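Local atomic coordinates of protein Pcdhgb2 (PDB entry 5SZR), a protein that probably acts as a calcium-dependent cell-adhesion protein that may help establish and maintain specific neuronal connections in the brain. Residues K76-V82 / C94-I100; L119-L125 / T169-R175; F215-Y220 / A307-M311; D376-F380 / T391-L395. All coordinates share one frame; numbering follows the deposited sequence.

Contact 1: residues K76-V82 / C94-I100; sequences KSYTLNV and CSIQVKI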
# COMPACT_ATOMS: atom_id res chain seq x y z
N LYS A 76 6.75 -21.69 56.22
CA LYS A 76 7.77 -20.75 56.66
C LYS A 76 8.44 -21.15 57.97
O LYS A 76 9.48 -20.58 58.32
CB LYS A 76 7.16 -19.35 56.82
CG LYS A 76 6.60 -18.78 55.53
CD LYS A 76 6.02 -17.40 55.76
CE LYS A 76 5.24 -16.93 54.55
NZ LYS A 76 4.40 -15.75 54.89
N SER A 77 7.88 -22.11 58.71
CA SER A 77 8.45 -22.47 60.01
C SER A 77 7.98 -23.85 60.42
O SER A 77 6.93 -24.33 59.98
CB SER A 77 8.09 -21.44 61.09
OG SER A 77 6.69 -21.40 61.30
N TYR A 78 8.78 -24.49 61.27
CA TYR A 78 8.46 -25.80 61.83
C TYR A 78 8.72 -25.79 63.33
O TYR A 78 9.71 -25.22 63.80
CB TYR A 78 9.30 -26.91 61.18
CG TYR A 78 9.07 -27.09 59.69
CD1 TYR A 78 8.06 -27.92 59.22
CD2 TYR A 78 9.88 -26.46 58.77
CE1 TYR A 78 7.85 -28.09 57.86
CE2 TYR A 78 9.69 -26.62 57.41
CZ TYR A 78 8.67 -27.44 56.96
OH TYR A 78 8.48 -27.61 55.61
N THR A 79 7.83 -26.44 64.07
CA THR A 79 7.94 -26.59 65.52
C THR A 79 8.23 -28.06 65.82
O THR A 79 7.41 -28.93 65.52
CB THR A 79 6.67 -26.13 66.23
OG1 THR A 79 6.60 -24.70 66.19
CG2 THR A 79 6.66 -26.59 67.67
N LEU A 80 9.39 -28.32 66.41
CA LEU A 80 9.85 -29.67 66.71
C LEU A 80 9.91 -29.85 68.22
O LEU A 80 10.65 -29.13 68.91
CB LEU A 80 11.21 -29.94 66.07
CG LEU A 80 11.28 -30.30 64.59
CD1 LEU A 80 10.87 -29.13 63.70
CD2 LEU A 80 12.68 -30.79 64.22
N ASN A 81 9.14 -30.80 68.74
CA ASN A 81 9.19 -31.17 70.15
C ASN A 81 9.86 -32.54 70.24
O ASN A 81 9.41 -33.49 69.59
CB ASN A 81 7.79 -31.21 70.76
CG ASN A 81 7.04 -29.90 70.56
OD1 ASN A 81 7.57 -28.82 70.83
ND2 ASN A 81 5.81 -30.00 70.09
N VAL A 82 10.92 -32.62 71.03
CA VAL A 82 11.69 -33.85 71.19
C VAL A 82 11.55 -34.33 72.63
O VAL A 82 11.62 -33.54 73.57
CB VAL A 82 13.18 -33.64 70.82
CG1 VAL A 82 13.99 -34.89 71.13
CG2 VAL A 82 13.30 -33.29 69.34
N CYS A 94 12.21 -30.94 75.05
CA CYS A 94 12.67 -29.65 74.59
C CYS A 94 12.06 -29.37 73.22
O CYS A 94 11.59 -30.29 72.54
CB CYS A 94 14.20 -29.58 74.51
SG CYS A 94 14.90 -30.39 73.06
N SER A 95 12.05 -28.10 72.84
CA SER A 95 11.47 -27.68 71.57
C SER A 95 12.51 -26.98 70.71
O SER A 95 13.43 -26.33 71.22
CB SER A 95 10.27 -26.75 71.78
OG SER A 95 9.14 -27.47 72.23
N ILE A 96 12.36 -27.13 69.40
CA ILE A 96 13.27 -26.56 68.42
C ILE A 96 12.41 -25.85 67.37
O ILE A 96 11.72 -26.51 66.59
CB ILE A 96 14.16 -27.61 67.77
CG1 ILE A 96 15.00 -28.31 68.84
CG2 ILE A 96 15.06 -26.98 66.71
CD1 ILE A 96 15.39 -29.70 68.47
N GLN A 97 12.46 -24.53 67.36
CA GLN A 97 11.67 -23.73 66.42
C GLN A 97 12.54 -23.45 65.20
O GLN A 97 13.53 -22.71 65.28
CB GLN A 97 11.19 -22.45 67.08
CG GLN A 97 10.19 -22.71 68.18
CD GLN A 97 9.67 -21.45 68.81
OE1 GLN A 97 9.15 -20.56 68.13
NE2 GLN A 97 9.80 -21.35 70.13
N VAL A 98 12.16 -24.04 64.07
CA VAL A 98 12.94 -23.97 62.84
C VAL A 98 12.33 -22.90 61.95
O VAL A 98 11.18 -23.01 61.51
CB VAL A 98 12.98 -25.33 62.12
CG1 VAL A 98 13.74 -25.21 60.81
CG2 VAL A 98 13.61 -26.38 63.02
N LYS A 99 13.11 -21.86 61.68
CA LYS A 99 12.70 -20.76 60.82
C LYS A 99 13.25 -21.00 59.42
O LYS A 99 14.42 -21.36 59.26
CB LYS A 99 13.18 -19.43 61.38
CG LYS A 99 12.99 -18.25 60.46
CD LYS A 99 13.48 -16.97 61.11
CE LYS A 99 13.38 -15.79 60.14
NZ LYS A 99 13.87 -14.52 60.75
N ILE A 100 12.41 -20.81 58.41
CA ILE A 100 12.80 -21.00 57.02
C ILE A 100 13.05 -19.63 56.40
O ILE A 100 12.31 -18.67 56.67
CB ILE A 100 11.74 -21.79 56.23
CG1 ILE A 100 11.41 -23.09 56.96
CG2 ILE A 100 12.21 -22.08 54.81
CD1 ILE A 100 12.61 -23.98 57.21
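Strand 77-82 runs antiparallel to strand 94-100, with axes 4.6 Å apart at their closest, and the pairs Tyr78-Val98, Leu80-Ile96 and Val82-Cys94 are each joined by two backbone hydrogen bonds. The side chains of these same pairs share the inward face of the sheet, mostly buried, with Tyr78 nearer its margin. Here Leu80 CB lies 4.1 Å from Ile96 CB, while its CD1 methyl slants across to Val98 CG2 at 3.9 Å; beta-branched valine and isoleucine suit the extended backbone and fill this layer, and Leu80 and Ile96 both reach Ile64 beyond it. With CG of Tyr78 anti to its carbonyl carbon (chi1 -62°), the ring leans along the strand pair, and its CE2 edge meets Ile100 CD1 in the ring plane at 3.9 Å. Phe55 packs against the same ring edge-to-face. With an alanine in place of Tyr78, Ile100 CD1 and Phe55 would probably lose their shared aromatic partner, leaving a gap at this end of the layer. The other face is polar: Ser95 OG donates to Asn81 OD1, at a doubtfully short modelled length, and Thr79 and Gln97 are exposed beside them. Ile100 also touches Glu16, a calcium ligand. The F-G hairpin is flanked by strand 9-15 (A'), parallel to strand 94-100 on its far side, in the Greek-key beta sandwich of a cadherin domain.

Contact 2: residues L119-L125 / T169-R175; sequences LPEDSPL and TDRTLDR. With CA (calcium ion), chain M; CA (calcium ion), chain N.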
# COMPACT_ATOMS: atom_id res chain seq x y z
N LEU A 119 -6.21 -3.23 16.35
CA LEU A 119 -6.02 -1.88 16.86
C LEU A 119 -6.15 -0.89 15.71
O LEU A 119 -5.29 -0.88 14.81
CB LEU A 119 -4.64 -1.76 17.51
CG LEU A 119 -4.26 -0.44 18.17
CD1 LEU A 119 -5.20 -0.13 19.32
CD2 LEU A 119 -2.82 -0.48 18.67
N PRO A 120 -7.19 -0.05 15.68
CA PRO A 120 -7.36 0.91 14.58
C PRO A 120 -6.15 1.82 14.41
O PRO A 120 -5.60 2.34 15.39
CB PRO A 120 -8.60 1.70 14.98
CG PRO A 120 -9.38 0.76 15.84
CD PRO A 120 -8.37 -0.08 16.57
N GLU A 121 -5.75 2.03 13.16
CA GLU A 121 -4.58 2.83 12.86
C GLU A 121 -4.77 4.30 13.20
O GLU A 121 -3.78 5.04 13.29
CB GLU A 121 -4.22 2.70 11.38
CG GLU A 121 -5.21 3.35 10.43
CD GLU A 121 -4.77 3.25 8.99
OE1 GLU A 121 -5.63 2.97 8.13
OE2 GLU A 121 -3.57 3.43 8.72
N ASP A 122 -6.00 4.76 13.39
CA ASP A 122 -6.26 6.14 13.76
C ASP A 122 -6.49 6.30 15.26
O ASP A 122 -7.00 7.34 15.69
CB ASP A 122 -7.45 6.69 12.96
CG ASP A 122 -8.76 5.99 13.27
OD1 ASP A 122 -9.83 6.58 13.01
OD2 ASP A 122 -8.72 4.85 13.78
N SER A 123 -6.12 5.30 16.05
CA SER A 123 -6.24 5.38 17.50
C SER A 123 -5.53 6.62 18.02
O SER A 123 -4.38 6.88 17.64
CB SER A 123 -5.67 4.13 18.15
OG SER A 123 -6.54 3.02 18.00
N PRO A 124 -6.16 7.41 18.89
CA PRO A 124 -5.49 8.58 19.45
C PRO A 124 -4.29 8.18 20.30
O PRO A 124 -4.16 7.04 20.75
CB PRO A 124 -6.57 9.24 20.31
CG PRO A 124 -7.85 8.54 19.99
CD PRO A 124 -7.50 7.20 19.46
N LEU A 125 -3.41 9.16 20.51
CA LEU A 125 -2.33 9.00 21.48
C LEU A 125 -2.90 8.66 22.85
O LEU A 125 -3.87 9.28 23.30
CB LEU A 125 -1.50 10.28 21.55
CG LEU A 125 -0.84 10.66 20.23
CD1 LEU A 125 0.08 11.87 20.40
CD2 LEU A 125 -0.07 9.47 19.72
N THR A 169 -0.41 3.59 23.52
CA THR A 169 0.29 4.21 22.41
C THR A 169 0.76 5.60 22.80
O THR A 169 0.08 6.33 23.54
CB THR A 169 -0.63 4.33 21.19
OG1 THR A 169 -1.76 5.14 21.52
CG2 THR A 169 -1.11 2.97 20.72
N ASP A 170 1.95 5.98 22.31
CA ASP A 170 2.42 7.35 22.40
C ASP A 170 2.88 7.85 21.04
O ASP A 170 3.70 8.77 20.96
CB ASP A 170 3.54 7.49 23.44
CG ASP A 170 4.82 6.84 22.99
OD1 ASP A 170 5.91 7.36 23.33
OD2 ASP A 170 4.75 5.80 22.30
N ARG A 171 2.37 7.26 19.97
CA ARG A 171 2.78 7.56 18.61
C ARG A 171 1.61 7.26 17.69
O ARG A 171 0.90 6.27 17.89
CB ARG A 171 4.02 6.73 18.22
CG ARG A 171 4.60 7.03 16.86
CD ARG A 171 5.80 6.14 16.58
NE ARG A 171 6.85 6.30 17.58
CZ ARG A 171 7.97 5.58 17.63
NH1 ARG A 171 8.18 4.63 16.72
NH2 ARG A 171 8.86 5.80 18.57
N THR A 172 1.41 8.12 16.69
CA THR A 172 0.37 7.86 15.70
C THR A 172 0.72 6.63 14.88
O THR A 172 1.86 6.44 14.47
CB THR A 172 0.20 9.07 14.77
OG1 THR A 172 1.49 9.55 14.38
CG2 THR A 172 -0.57 10.18 15.47
N LEU A 173 -0.29 5.79 14.63
CA LEU A 173 -0.09 4.56 13.90
C LEU A 173 -0.36 4.77 12.42
O LEU A 173 -0.92 5.79 11.99
CB LEU A 173 -0.98 3.46 14.48
CG LEU A 173 -0.71 3.18 15.96
CD1 LEU A 173 -1.88 2.46 16.61
CD2 LEU A 173 0.57 2.38 16.13
N ASP A 174 0.04 3.78 11.61
CA ASP A 174 -0.17 3.86 10.16
C ASP A 174 -0.09 2.43 9.62
O ASP A 174 1.01 1.88 9.51
CB ASP A 174 0.85 4.77 9.50
CG ASP A 174 0.65 4.86 7.99
OD1 ASP A 174 -0.41 4.44 7.49
OD2 ASP A 174 1.57 5.37 7.31
N ARG A 175 -1.25 1.86 9.28
CA ARG A 175 -1.28 0.50 8.76
C ARG A 175 -0.48 0.38 7.47
O ARG A 175 0.18 -0.64 7.23
CB ARG A 175 -2.73 0.06 8.52
CG ARG A 175 -2.86 -1.42 8.19
CD ARG A 175 -4.14 -1.72 7.45
NE ARG A 175 -4.11 -1.18 6.09
CZ ARG A 175 -3.58 -1.81 5.05
NH1 ARG A 175 -3.02 -3.00 5.21
NH2 ARG A 175 -3.60 -1.25 3.85
CA CA M . -2.64 5.11 7.22
CA CA N . -5.56 3.12 5.48
O HOH W 1 -1.69 6.54 18.99
O HOH W 2 -1.77 6.64 8.85
O HOH W 3 -1.74 6.56 5.38
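Glu121 and Asp174 meet at the calcium site between the second and third cadherin domains of this piece, where the glutamate after the A' strand faces the Asp-Arg-Glu motif formed by Asp174, Arg175 and Glu176. The carboxylate of Glu121 bridges two calcium ions: OE2 binds one at 2.4 Å and OE1 the other at 2.6 Å. Its CG sits between the backbone N and the carbonyl carbon (chi1 69°), and from there the chain runs out extended to the metals, a span for which glutamate is long enough. Asp174 OD1 binds the first ion at 2.3 Å, as do two waters, Glu176 and Asp210. The same Glu121 OE2 accepts a hydrogen bond of 2.9 Å from the backbone N of Arg175, which comes in from above the carboxylate plane, 45° out of it. The guanidinium of Arg175 turns instead to Asp207, a ligand of the second ion. Behind the metals the contact is apolar, with Leu173 CD1 meeting Leu119 CD2 at 3.7 Å, the two side chains crossing at about a right angle. Farther along, Leu125 lays its CD2 methyl against the backbone, 3.3 Å from Arg171 N. One water lies between the two loops, hydrogen-bonded to Thr169 OG1. Both Ser123 N and Ser123 OG donate to Pro120 O, holding the turn that presents Glu121. Since this glutamate's oxygens are shared between two cations and an N-H, the carboxylate is likely to be strongly polarised and fixed in rotation, and calcium binding is probably coupled to the packing of these loops.

Contact 3: residues F215-Y220 / A307-M311; sequences FHQASY and ANVSM. With NAG (2-acetamido-2-deoxy-beta-D-glucopyranose), chain E; MAN (alpha-D-mannopyranose), chain Y.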
# COMPACT_ATOMS: atom_id res chain seq x y z
N PHE A 215 -4.07 9.00 -9.42
CA PHE A 215 -3.96 8.56 -10.80
C PHE A 215 -2.51 8.29 -11.17
O PHE A 215 -1.59 8.96 -10.69
CB PHE A 215 -4.56 9.59 -11.76
CG PHE A 215 -6.06 9.53 -11.86
CD1 PHE A 215 -6.85 10.41 -11.13
CD2 PHE A 215 -6.67 8.60 -12.68
CE1 PHE A 215 -8.23 10.36 -11.23
CE2 PHE A 215 -8.05 8.54 -12.77
CZ PHE A 215 -8.83 9.42 -12.05
N HIS A 216 -2.31 7.29 -12.03
CA HIS A 216 -0.97 6.88 -12.42
C HIS A 216 -0.25 7.97 -13.21
O HIS A 216 0.99 8.02 -13.21
CB HIS A 216 -1.05 5.58 -13.22
CG HIS A 216 0.27 4.94 -13.50
ND1 HIS A 216 0.83 4.00 -12.67
CD2 HIS A 216 1.13 5.09 -14.54
CE1 HIS A 216 1.99 3.60 -13.17
NE2 HIS A 216 2.20 4.26 -14.30
N GLN A 217 -1.00 8.85 -13.88
CA GLN A 217 -0.44 10.01 -14.57
C GLN A 217 -1.06 11.29 -14.04
O GLN A 217 -2.21 11.30 -13.59
CB GLN A 217 -0.66 9.93 -16.09
CG GLN A 217 -0.16 8.65 -16.73
CD GLN A 217 -0.38 8.61 -18.22
OE1 GLN A 217 -0.76 9.61 -18.84
NE2 GLN A 217 -0.14 7.45 -18.82
N ALA A 218 -0.30 12.38 -14.12
CA ALA A 218 -0.80 13.68 -13.69
C ALA A 218 -1.88 14.22 -14.62
O ALA A 218 -2.76 14.98 -14.18
CB ALA A 218 0.36 14.68 -13.59
N SER A 219 -1.82 13.86 -15.90
CA SER A 219 -2.85 14.21 -16.86
C SER A 219 -2.72 13.26 -18.04
O SER A 219 -1.75 12.51 -18.15
CB SER A 219 -2.74 15.67 -17.31
OG SER A 219 -1.52 15.89 -18.00
N TYR A 220 -3.72 13.30 -18.93
CA TYR A 220 -3.80 12.36 -20.03
C TYR A 220 -3.96 13.11 -21.35
O TYR A 220 -4.87 13.93 -21.50
CB TYR A 220 -4.97 11.39 -19.83
CG TYR A 220 -4.74 10.35 -18.75
CD1 TYR A 220 -4.18 9.11 -19.05
CD2 TYR A 220 -5.09 10.60 -17.43
CE1 TYR A 220 -3.97 8.16 -18.06
CE2 TYR A 220 -4.88 9.66 -16.44
CZ TYR A 220 -4.32 8.44 -16.76
OH TYR A 220 -4.12 7.50 -15.77
N ALA A 307 -9.88 11.66 -6.39
CA ALA A 307 -8.96 12.52 -7.11
C ALA A 307 -9.53 12.84 -8.49
O ALA A 307 -10.36 12.10 -9.03
CB ALA A 307 -7.57 11.89 -7.26
N ASN A 308 -9.05 13.95 -9.05
CA ASN A 308 -9.47 14.44 -10.35
C ASN A 308 -8.26 14.53 -11.27
O ASN A 308 -7.18 14.94 -10.84
CB ASN A 308 -10.11 15.80 -10.24
CG ASN A 308 -11.40 15.77 -9.47
OD1 ASN A 308 -12.20 14.85 -9.64
ND2 ASN A 308 -11.60 16.75 -8.61
N VAL A 309 -8.46 14.17 -12.54
CA VAL A 309 -7.38 14.21 -13.52
C VAL A 309 -7.94 14.78 -14.82
O VAL A 309 -9.10 14.55 -15.16
CB VAL A 309 -6.75 12.82 -13.73
CG1 VAL A 309 -7.75 11.86 -14.37
CG2 VAL A 309 -5.48 12.92 -14.56
N SER A 310 -7.11 15.53 -15.52
CA SER A 310 -7.50 16.14 -16.79
C SER A 310 -7.07 15.26 -17.95
O SER A 310 -5.93 14.77 -17.98
CB SER A 310 -6.90 17.54 -16.94
OG SER A 310 -7.24 18.10 -18.19
N MET A 311 -7.97 15.05 -18.90
CA MET A 311 -7.66 14.35 -20.13
C MET A 311 -7.97 15.25 -21.32
O MET A 311 -9.04 15.86 -21.37
CB MET A 311 -8.45 13.04 -20.25
CG MET A 311 -8.27 12.36 -21.59
SD MET A 311 -9.22 10.84 -21.76
CE MET A 311 -8.19 9.69 -20.86
C1 NAG E . -12.87 16.63 -7.95
C2 NAG E . -12.97 16.88 -6.46
C3 NAG E . -14.39 16.55 -5.99
C4 NAG E . -15.42 17.30 -6.84
C5 NAG E . -15.14 17.10 -8.33
C6 NAG E . -16.00 17.95 -9.24
C7 NAG E . -10.81 16.59 -5.34
C8 NAG E . -9.92 15.66 -4.59
N2 NAG E . -11.99 16.10 -5.72
O3 NAG E . -14.54 16.88 -4.61
O4 NAG E . -16.73 16.82 -6.55
O5 NAG E . -13.78 17.45 -8.63
O6 NAG E . -17.10 18.52 -8.54
O7 NAG E . -10.48 17.75 -5.59
C1 MAN Y . -3.63 1.00 -13.22
C2 MAN Y . -4.45 -0.24 -12.83
C3 MAN Y . -4.72 -0.24 -11.33
C4 MAN Y . -3.43 -0.03 -10.51
C5 MAN Y . -2.64 1.19 -11.01
C6 MAN Y . -1.27 1.28 -10.36
O2 MAN Y . -3.72 -1.45 -13.08
O3 MAN Y . -5.35 -1.45 -10.91
O4 MAN Y . -3.78 0.18 -9.15
O5 MAN Y . -2.45 1.11 -12.45
O6 MAN Y . -0.69 2.53 -10.69
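Val309 and Tyr220 belong to neighbouring parallel strands, G and A' of a cadherin beta sandwich, and the valine side chain also reaches Phe215 at the end of the preceding A strand. From CB outward, Val309 touches aromatic groups with every atom. CB itself lies 3.5 Å from Phe215 CD1. Next, a chi1 of 66° keeps CG1 near both the N and the C of its own backbone and places it over the centre of the Phe215 ring: it stands 3.4 Å from the ring centroid and only 8° off the normal, a CH-pi contact. The second methyl, CG2, turns the other way, to Ala218 O at 3.4 Å and to the edge of the Tyr220 ring, where CD2 is 3.7 Å away. A branched residue suits this place because its two methyls serve two rings at once. Phe215, a broad flat group, also reaches Ala307, Ala297, Ala239 and Tyr252, bridging the two sheets. With a serine in place of Phe215, Val309 CG1 would probably lose the ring face it covers, and a gap would be likely to open between the sheets. Outside this core Asn308 points away from Val309's partners and carries N-acetylglucosamine on ND2, while His216 ND1 is hydrogen-bonded to O6 of a mannose. The strands themselves are joined where Tyr220 N donates to Ser310 O, and beyond that bond the CE methyl of Met311 curls back to Tyr220 CB, 3.8 Å away.

Contact 4: residues D376-F380 / T391-L395; sequences DPGLF and TARAL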
# COMPACT_ATOMS: atom_id res chain seq x y z
N ASP A 376 1.14 18.49 -76.71
CA ASP A 376 2.52 18.84 -77.04
C ASP A 376 3.25 19.08 -75.73
O ASP A 376 3.19 20.19 -75.18
CB ASP A 376 2.60 20.05 -77.96
CG ASP A 376 4.00 20.29 -78.49
OD1 ASP A 376 4.82 19.35 -78.46
OD2 ASP A 376 4.28 21.42 -78.95
N PRO A 377 3.94 18.08 -75.20
CA PRO A 377 4.64 18.26 -73.92
C PRO A 377 5.72 19.32 -74.04
O PRO A 377 6.52 19.31 -74.99
CB PRO A 377 5.22 16.87 -73.63
CG PRO A 377 4.45 15.93 -74.51
CD PRO A 377 4.10 16.71 -75.73
N GLY A 378 5.75 20.23 -73.08
CA GLY A 378 6.73 21.29 -73.03
C GLY A 378 6.27 22.60 -73.62
O GLY A 378 6.91 23.63 -73.38
N LEU A 379 5.18 22.60 -74.39
CA LEU A 379 4.61 23.86 -74.84
C LEU A 379 4.04 24.64 -73.67
O LEU A 379 4.25 25.86 -73.56
CB LEU A 379 3.52 23.60 -75.88
CG LEU A 379 2.87 24.86 -76.45
CD1 LEU A 379 3.93 25.70 -77.15
CD2 LEU A 379 1.74 24.51 -77.39
N PHE A 380 3.32 23.97 -72.78
CA PHE A 380 2.76 24.57 -71.59
C PHE A 380 3.42 23.97 -70.35
O PHE A 380 3.77 22.79 -70.32
CB PHE A 380 1.24 24.35 -71.50
CG PHE A 380 0.47 25.01 -72.59
CD1 PHE A 380 0.21 26.37 -72.55
CD2 PHE A 380 -0.02 24.27 -73.67
CE1 PHE A 380 -0.51 26.99 -73.57
CE2 PHE A 380 -0.74 24.89 -74.68
CZ PHE A 380 -0.99 26.24 -74.63
N THR A 391 2.55 29.33 -70.86
CA THR A 391 3.35 28.91 -72.00
C THR A 391 4.80 28.80 -71.56
O THR A 391 5.30 29.63 -70.79
CB THR A 391 3.22 29.90 -73.16
OG1 THR A 391 3.76 31.17 -72.77
CG2 THR A 391 1.76 30.07 -73.57
N ALA A 392 5.48 27.76 -72.04
CA ALA A 392 6.87 27.53 -71.67
C ALA A 392 7.85 27.87 -72.79
O ALA A 392 9.05 27.98 -72.52
CB ALA A 392 7.08 26.08 -71.23
N ARG A 393 7.37 28.02 -74.02
CA ARG A 393 8.23 28.34 -75.14
C ARG A 393 7.42 29.12 -76.17
O ARG A 393 6.19 29.04 -76.20
CB ARG A 393 8.83 27.07 -75.78
CG ARG A 393 7.82 26.23 -76.54
CD ARG A 393 8.50 25.16 -77.38
NE ARG A 393 7.62 24.63 -78.41
CZ ARG A 393 6.93 23.50 -78.30
NH1 ARG A 393 6.15 23.09 -79.29
NH2 ARG A 393 7.03 22.77 -77.19
N ALA A 394 8.13 29.87 -77.01
CA ALA A 394 7.46 30.59 -78.08
C ALA A 394 6.77 29.59 -79.00
O ALA A 394 7.32 28.54 -79.33
CB ALA A 394 8.46 31.44 -78.87
N LEU A 395 5.55 29.93 -79.41
CA LEU A 395 4.79 29.04 -80.27
C LEU A 395 5.47 28.90 -81.62
O LEU A 395 5.87 29.89 -82.25
CB LEU A 395 3.37 29.58 -80.44
CG LEU A 395 2.36 28.59 -81.02
CD1 LEU A 395 2.29 27.35 -80.16
CD2 LEU A 395 1.00 29.25 -81.12
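Arg393 reaches across from segment 391-395 to Asp376, and the shape of its chain explains how. A chi1 of 71° folds CG in over its own backbone, and the run from CG to NE is then extended, which together bring the guanidinium to Asp376. NH1 ends 2.5 Å from Asp376 OD2 in a salt bridge. The oxygen is met on its syn side, yet the carboxylate and guanidinium planes stand 74° apart, and the bridge is made through NH1. Asp399 forms a second salt bridge with the same NH1; the arginine's charge would probably ease the closeness of the two acids. One face of the guanidinium is covered by Leu379, whose CG is anti to the backbone N (chi1 -179°); this carries CD1 over the centre of the planar group, 3.9 Å from its plane. The same methyl meets Leu395 CD1 at 3.8 Å, and both leucines go on to Phe427. A leucine serves here because its CD1 can lie over the flat cation and also meet Leu395, while CD2 lies near the same Leu395 methyl. In the cadherin sandwich these segments lie in the C-D and E-F loops of the last domain, reaching the first residue of strand D and the last of strand E. There Phe380 and Thr391 form a non-hydrogen-bonded antiparallel pair; their side chains diverge, although Thr391 CG2 still comes 3.8 Å from Phe380 CE1. Next to this pair Ala392 N donates to Leu379 O at 2.7 Å. Ala392 CB, small enough for the tight approach, lies 3.3 Å from Gly378 O, and Gly378 has a positive phi at which a CB would press against the carbonyl oxygen of Pro377.

Overall arrangement
From the N terminus the four contacts follow in series, none nested within or crossing another. The piece comprises extracellular cadherin domains 3-6 (EC3-6). Contact 1 closes the short F-G hairpin of EC3. Contact 2 closes a longer loop, bringing the end of the A' strand of EC4 to the segment between its E and F strands, beside the calcium ions that face EC5. Contact 3 spans most of EC5, joining its A and A' region to the G strand. Contact 4 ties two loops of EC6. Centres of contacts 2 and 3 are 32 Å apart, whereas those of contacts 1 and 4 are 149 Å apart, on opposite sides of the chain's centre, as suits a rod of successive domains.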